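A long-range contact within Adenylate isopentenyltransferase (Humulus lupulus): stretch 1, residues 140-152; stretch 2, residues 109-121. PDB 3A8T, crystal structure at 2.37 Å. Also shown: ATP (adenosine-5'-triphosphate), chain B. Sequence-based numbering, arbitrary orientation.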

# COMPACT_ATOMS: atom_id res chain seq x y z
N ASN A 140 -4.03 8.74 1.05
CA ASN A 140 -4.78 9.87 0.55
C ASN A 140 -4.15 11.18 1.01
O ASN A 140 -4.24 12.16 0.32
CB ASN A 140 -6.26 9.68 0.89
CG ASN A 140 -6.88 8.44 0.14
OD1 ASN A 140 -6.90 8.38 -1.11
ND2 ASN A 140 -7.37 7.43 0.91
N SER A 141 -3.43 11.17 2.12
CA SER A 141 -2.75 12.37 2.56
C SER A 141 -1.56 12.70 1.62
O SER A 141 -1.23 13.88 1.42
CB SER A 141 -2.23 12.22 3.99
OG SER A 141 -1.01 11.47 4.07
N PHE A 142 -0.92 11.67 1.05
CA PHE A 142 0.19 11.91 0.13
C PHE A 142 -0.36 12.25 -1.24
O PHE A 142 0.16 13.13 -1.91
CB PHE A 142 1.12 10.68 0.02
CG PHE A 142 2.25 10.67 1.06
CD1 PHE A 142 2.20 11.48 2.20
CD2 PHE A 142 3.37 9.85 0.88
CE1 PHE A 142 3.25 11.48 3.13
CE2 PHE A 142 4.40 9.86 1.82
CZ PHE A 142 4.34 10.68 2.93
N ILE A 143 -1.41 11.56 -1.66
CA ILE A 143 -1.99 11.86 -2.94
C ILE A 143 -2.48 13.32 -2.98
O ILE A 143 -2.22 14.05 -3.93
CB ILE A 143 -3.17 10.94 -3.24
CG1 ILE A 143 -2.69 9.49 -3.42
CG2 ILE A 143 -3.86 11.41 -4.49
CD1 ILE A 143 -3.81 8.41 -3.21
N HIS A 144 -3.19 13.74 -1.95
CA HIS A 144 -3.70 15.12 -1.87
C HIS A 144 -2.59 16.18 -1.78
O HIS A 144 -2.60 17.16 -2.52
CB HIS A 144 -4.69 15.25 -0.69
CG HIS A 144 -4.78 16.62 -0.10
ND1 HIS A 144 -3.88 17.08 0.84
CD2 HIS A 144 -5.63 17.64 -0.33
CE1 HIS A 144 -4.17 18.33 1.16
NE2 HIS A 144 -5.23 18.69 0.46
N ALA A 145 -1.63 15.99 -0.89
CA ALA A 145 -0.54 16.94 -0.77
C ALA A 145 0.10 17.17 -2.14
O ALA A 145 0.35 18.32 -2.52
CB ALA A 145 0.51 16.42 0.20
N LEU A 146 0.36 16.09 -2.86
CA LEU A 146 1.00 16.19 -4.15
C LEU A 146 0.18 16.84 -5.24
O LEU A 146 0.70 17.67 -5.96
CB LEU A 146 1.43 14.81 -4.65
CG LEU A 146 1.90 14.79 -6.12
CD1 LEU A 146 3.28 15.47 -6.23
CD2 LEU A 146 2.01 13.38 -6.60
N LEU A 147 -1.11 16.50 -5.33
CA LEU A 147 -1.98 16.99 -6.39
C LEU A 147 -2.56 18.40 -6.31
O LEU A 147 -2.79 19.00 -7.36
CB LEU A 147 -3.12 15.99 -6.62
CG LEU A 147 -2.77 14.56 -7.07
CD1 LEU A 147 -4.04 13.83 -7.46
CD2 LEU A 147 -1.83 14.60 -8.24
N VAL A 148 -2.80 18.95 -5.12
CA VAL A 148 -3.37 20.30 -5.07
C VAL A 148 -2.50 21.45 -5.64
O VAL A 148 -1.29 21.35 -5.82
CB VAL A 148 -3.84 20.74 -3.62
CG1 VAL A 148 -5.01 19.87 -3.14
CG2 VAL A 148 -2.69 20.73 -2.67
N ASP A 149 -3.17 22.55 -5.93
CA ASP A 149 -2.53 23.73 -6.46
C ASP A 149 -1.73 24.46 -5.39
O ASP A 149 -0.62 24.91 -5.63
CB ASP A 149 -3.59 24.65 -7.04
CG ASP A 149 -3.25 25.05 -8.44
OD1 ASP A 149 -2.05 25.40 -8.65
OD2 ASP A 149 -4.17 25.02 -9.30
N ARG A 150 -2.30 24.60 -4.21
CA ARG A 150 -1.58 25.23 -3.12
C ARG A 150 -1.67 24.27 -1.95
O ARG A 150 -2.75 23.90 -1.51
CB ARG A 150 -2.17 26.60 -2.76
CG ARG A 150 -1.81 27.74 -3.72
CD ARG A 150 -1.50 29.04 -2.96
NE ARG A 150 -0.28 28.90 -2.14
CZ ARG A 150 0.67 29.83 -1.99
NH1 ARG A 150 0.56 31.01 -2.59
NH2 ARG A 150 1.74 29.57 -1.23
N PHE A 151 -0.53 23.84 -1.45
CA PHE A 151 -0.58 22.91 -0.37
C PHE A 151 -0.70 23.60 0.97
O PHE A 151 0.05 24.52 1.27
CB PHE A 151 0.63 21.97 -0.38
CG PHE A 151 0.54 20.89 0.66
CD1 PHE A 151 -0.64 20.18 0.84
CD2 PHE A 151 1.61 20.64 1.52
CE1 PHE A 151 -0.75 19.26 1.86
CE2 PHE A 151 1.49 19.71 2.53
CZ PHE A 151 0.31 19.03 2.71
N ASP A 152 -1.66 23.14 1.78
CA ASP A 152 -1.87 23.69 3.12
C ASP A 152 -0.93 22.91 4.01
O ASP A 152 -1.28 21.87 4.57
CB ASP A 152 -3.31 23.47 3.57
CG ASP A 152 -3.70 24.36 4.75
OD1 ASP A 152 -2.81 24.75 5.56
OD2 ASP A 152 -4.92 24.65 4.86
PG ATP B . -3.53 8.90 8.06
O1G ATP B . -3.03 10.28 7.72
O2G ATP B . -2.52 8.28 9.18
O3G ATP B . -5.01 8.98 8.68
PB ATP B . -2.98 8.48 5.39
O1B ATP B . -3.95 9.10 4.54
O2B ATP B . -1.90 9.53 5.75
O3B ATP B . -3.65 7.91 6.73
PA ATP B . -2.67 5.73 4.82
O1A ATP B . -4.10 5.49 4.97
O2A ATP B . -2.20 4.89 3.52
O3A ATP B . -2.25 7.30 4.54
O5' ATP B . -1.80 5.09 6.03
C5' ATP B . -2.37 5.29 7.30
C4' ATP B . -1.78 4.22 8.21
O4' ATP B . -2.11 2.94 7.67
C3' ATP B . -0.24 4.23 8.30
O3' ATP B . 0.21 5.12 9.31
C2' ATP B . 0.08 2.75 8.59
O2' ATP B . 0.00 2.51 9.95
C1' ATP B . -0.99 1.98 7.85
N9 ATP B . -0.48 1.50 6.54
C8 ATP B . -0.66 2.12 5.30
N7 ATP B . 0.01 1.49 4.36
C5 ATP B . 0.66 0.42 4.92
C6 ATP B . 1.54 -0.63 4.45
N6 ATP B . 1.93 -0.73 3.13
N1 ATP B . 1.98 -1.53 5.35
C2 ATP B . 1.63 -1.47 6.62
N3 ATP B . 0.83 -0.52 7.11
C4 ATP B . 0.33 0.42 6.33
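Stretch 2, residues 109-121: ELTPADFRSLAGK

Stretch 2 enters as an extended segment, E109 to T111, and turns helical from P112 through K121, the helix running on beyond the stretch. T111 occupies the N-cap: its OG1 accepts from D114 N at 2.9 Å, although the position of T111 OG1 is less certain in the model, while T111 N donates to D114 OD2 at 2.6 Å. The firmer evidence for the helix start is the backbone: successive i to i+4 bonds, from F115 N to T111 O (2.9 Å) onward, confirm the helical conformation. The axis of helix 112-121 crosses that of helix 140-147 at -60°, with a closest approach of 8.2 Å. The register is set by two close CA pairs, F142 CA to P112 CA at 5.4 Å and L146 CA to R116 CA at 4.3 Å, so both helices advance in the same general sense, their N-to-C directions 60° apart.

Aromatic packing anchors one part of the contact. The rings of F115 and F142 form an offset stack, with centroids 4.4 Å apart and planes only 12° from parallel; F115 CB also lies over the F142 face, 3.8 Å from its centroid. At the edge of that ring, L110 O approaches F142 CZ to 3.2 Å.

Aliphatic contacts extend the surface. P112 CB lies 4.0 Å from A145 CB, and A119 CB is 3.8 Å from L146 CD1. The L146 side chain is a knob among F115, R116, A119 and G120; G120 N comes within 3.5 Å of L146 CD1.

Polar contacts centre on R116, whose side chain is extended through chi3 and reaches the end of helix 140-147. R116 NH1 donates to A145 O (2.6 Å) and V148 O (3.1 Å), and R116 NH2 to V148 O (3.3 Å). Both carbonyls lie near the guanidinium plane, consistent with the in-plane N-H bonds of a guanidinium. F151 covers one guanidinium face with its CB, and approaches R116 CD to 3.6 Å through that same atom.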

# COMPACT_ATOMS: atom_id res chain seq x y z
N GLU A 109 10.10 10.77 9.87
CA GLU A 109 9.00 10.65 8.96
C GLU A 109 9.16 11.48 7.68
O GLU A 109 9.71 12.57 7.67
CB GLU A 109 7.72 11.03 9.71
CG GLU A 109 6.49 10.35 9.14
CD GLU A 109 5.29 10.33 10.10
OE1 GLU A 109 5.33 9.61 11.14
OE2 GLU A 109 4.30 11.04 9.79
N LEU A 110 8.69 10.91 6.57
CA LEU A 110 8.70 11.62 5.30
C LEU A 110 7.39 12.33 5.38
O LEU A 110 6.36 11.69 5.20
CB LEU A 110 8.63 10.69 4.09
CG LEU A 110 8.68 11.56 2.82
CD1 LEU A 110 10.11 12.11 2.72
CD2 LEU A 110 8.30 10.81 1.54
N THR A 111 7.39 13.62 5.64
CA THR A 111 6.14 14.34 5.74
C THR A 111 5.47 14.49 4.38
O THR A 111 6.09 14.31 3.36
CB THR A 111 6.35 15.75 6.23
OG1 THR A 111 7.00 16.51 5.17
CG2 THR A 111 7.19 15.76 7.56
N PRO A 112 4.17 14.81 4.38
CA PRO A 112 3.38 15.00 3.16
C PRO A 112 3.95 16.14 2.32
O PRO A 112 3.81 16.16 1.08
CB PRO A 112 2.01 15.30 3.71
CG PRO A 112 2.02 14.55 5.00
CD PRO A 112 3.32 14.85 5.57
N ALA A 113 4.59 17.08 3.00
CA ALA A 113 5.21 18.20 2.29
C ALA A 113 6.51 17.72 1.63
O ALA A 113 6.84 18.15 0.54
CB ALA A 113 5.49 19.32 3.25
N ASP A 114 7.25 16.83 2.30
CA ASP A 114 8.47 16.26 1.76
C ASP A 114 8.07 15.49 0.50
O ASP A 114 8.76 15.57 -0.54
CB ASP A 114 9.09 15.25 2.74
CG ASP A 114 9.50 15.88 4.07
OD1 ASP A 114 9.93 17.05 4.02
OD2 ASP A 114 9.42 15.21 5.15
N PHE A 115 6.97 14.76 0.61
CA PHE A 115 6.47 13.97 -0.49
C PHE A 115 6.09 14.80 -1.73
O PHE A 115 6.44 14.44 -2.86
CB PHE A 115 5.24 13.17 -0.05
CG PHE A 115 4.72 12.27 -1.13
CD1 PHE A 115 5.46 11.16 -1.54
CD2 PHE A 115 3.55 12.57 -1.79
CE1 PHE A 115 5.05 10.38 -2.59
CE2 PHE A 115 3.11 11.82 -2.84
CZ PHE A 115 3.85 10.71 -3.26
N ARG A 116 5.34 15.86 -1.51
CA ARG A 116 4.93 16.77 -2.58
C ARG A 116 6.17 17.22 -3.35
O ARG A 116 6.19 17.22 -4.59
CB ARG A 116 4.19 17.98 -1.98
CG ARG A 116 4.00 19.15 -2.92
CD ARG A 116 3.25 20.30 -2.23
NE ARG A 116 2.89 21.34 -3.20
CZ ARG A 116 1.83 21.33 -4.01
NH1 ARG A 116 0.95 20.32 -4.00
NH2 ARG A 116 1.68 22.31 -4.89
N SER A 117 7.21 17.56 -2.62
CA SER A 117 8.43 18.01 -3.25
C SER A 117 9.13 16.91 -4.08
O SER A 117 9.39 17.07 -5.30
CB SER A 117 9.35 18.54 -2.17
OG SER A 117 10.66 18.51 -2.62
N LEU A 118 9.44 15.80 -3.42
CA LEU A 118 10.08 14.65 -4.06
C LEU A 118 9.29 14.13 -5.26
O LEU A 118 9.85 13.93 -6.32
CB LEU A 118 10.27 13.50 -3.06
CG LEU A 118 11.39 13.71 -2.04
CD1 LEU A 118 11.61 12.48 -1.16
CD2 LEU A 118 12.62 14.04 -2.79
N ALA A 119 7.98 13.92 -5.09
CA ALA A 119 7.12 13.38 -6.16
C ALA A 119 6.79 14.34 -7.32
O ALA A 119 6.60 13.92 -8.46
CB ALA A 119 5.88 12.85 -5.53
N GLY A 120 6.64 15.62 -7.00
CA GLY A 120 6.42 16.59 -8.05
C GLY A 120 7.65 16.58 -8.97
O GLY A 120 7.52 16.73 -10.18
N LYS A 121 8.84 16.39 -8.39
CA LYS A 121 10.07 16.33 -9.17
C LYS A 121 10.00 15.13 -10.15
O LYS A 121 10.25 15.28 -11.36
CB LYS A 121 11.29 16.16 -8.24
CG LYS A 121 11.71 17.42 -7.51
CD LYS A 121 12.68 17.11 -6.33
CE LYS A 121 12.68 18.21 -5.22
NZ LYS A 121 13.30 17.76 -3.89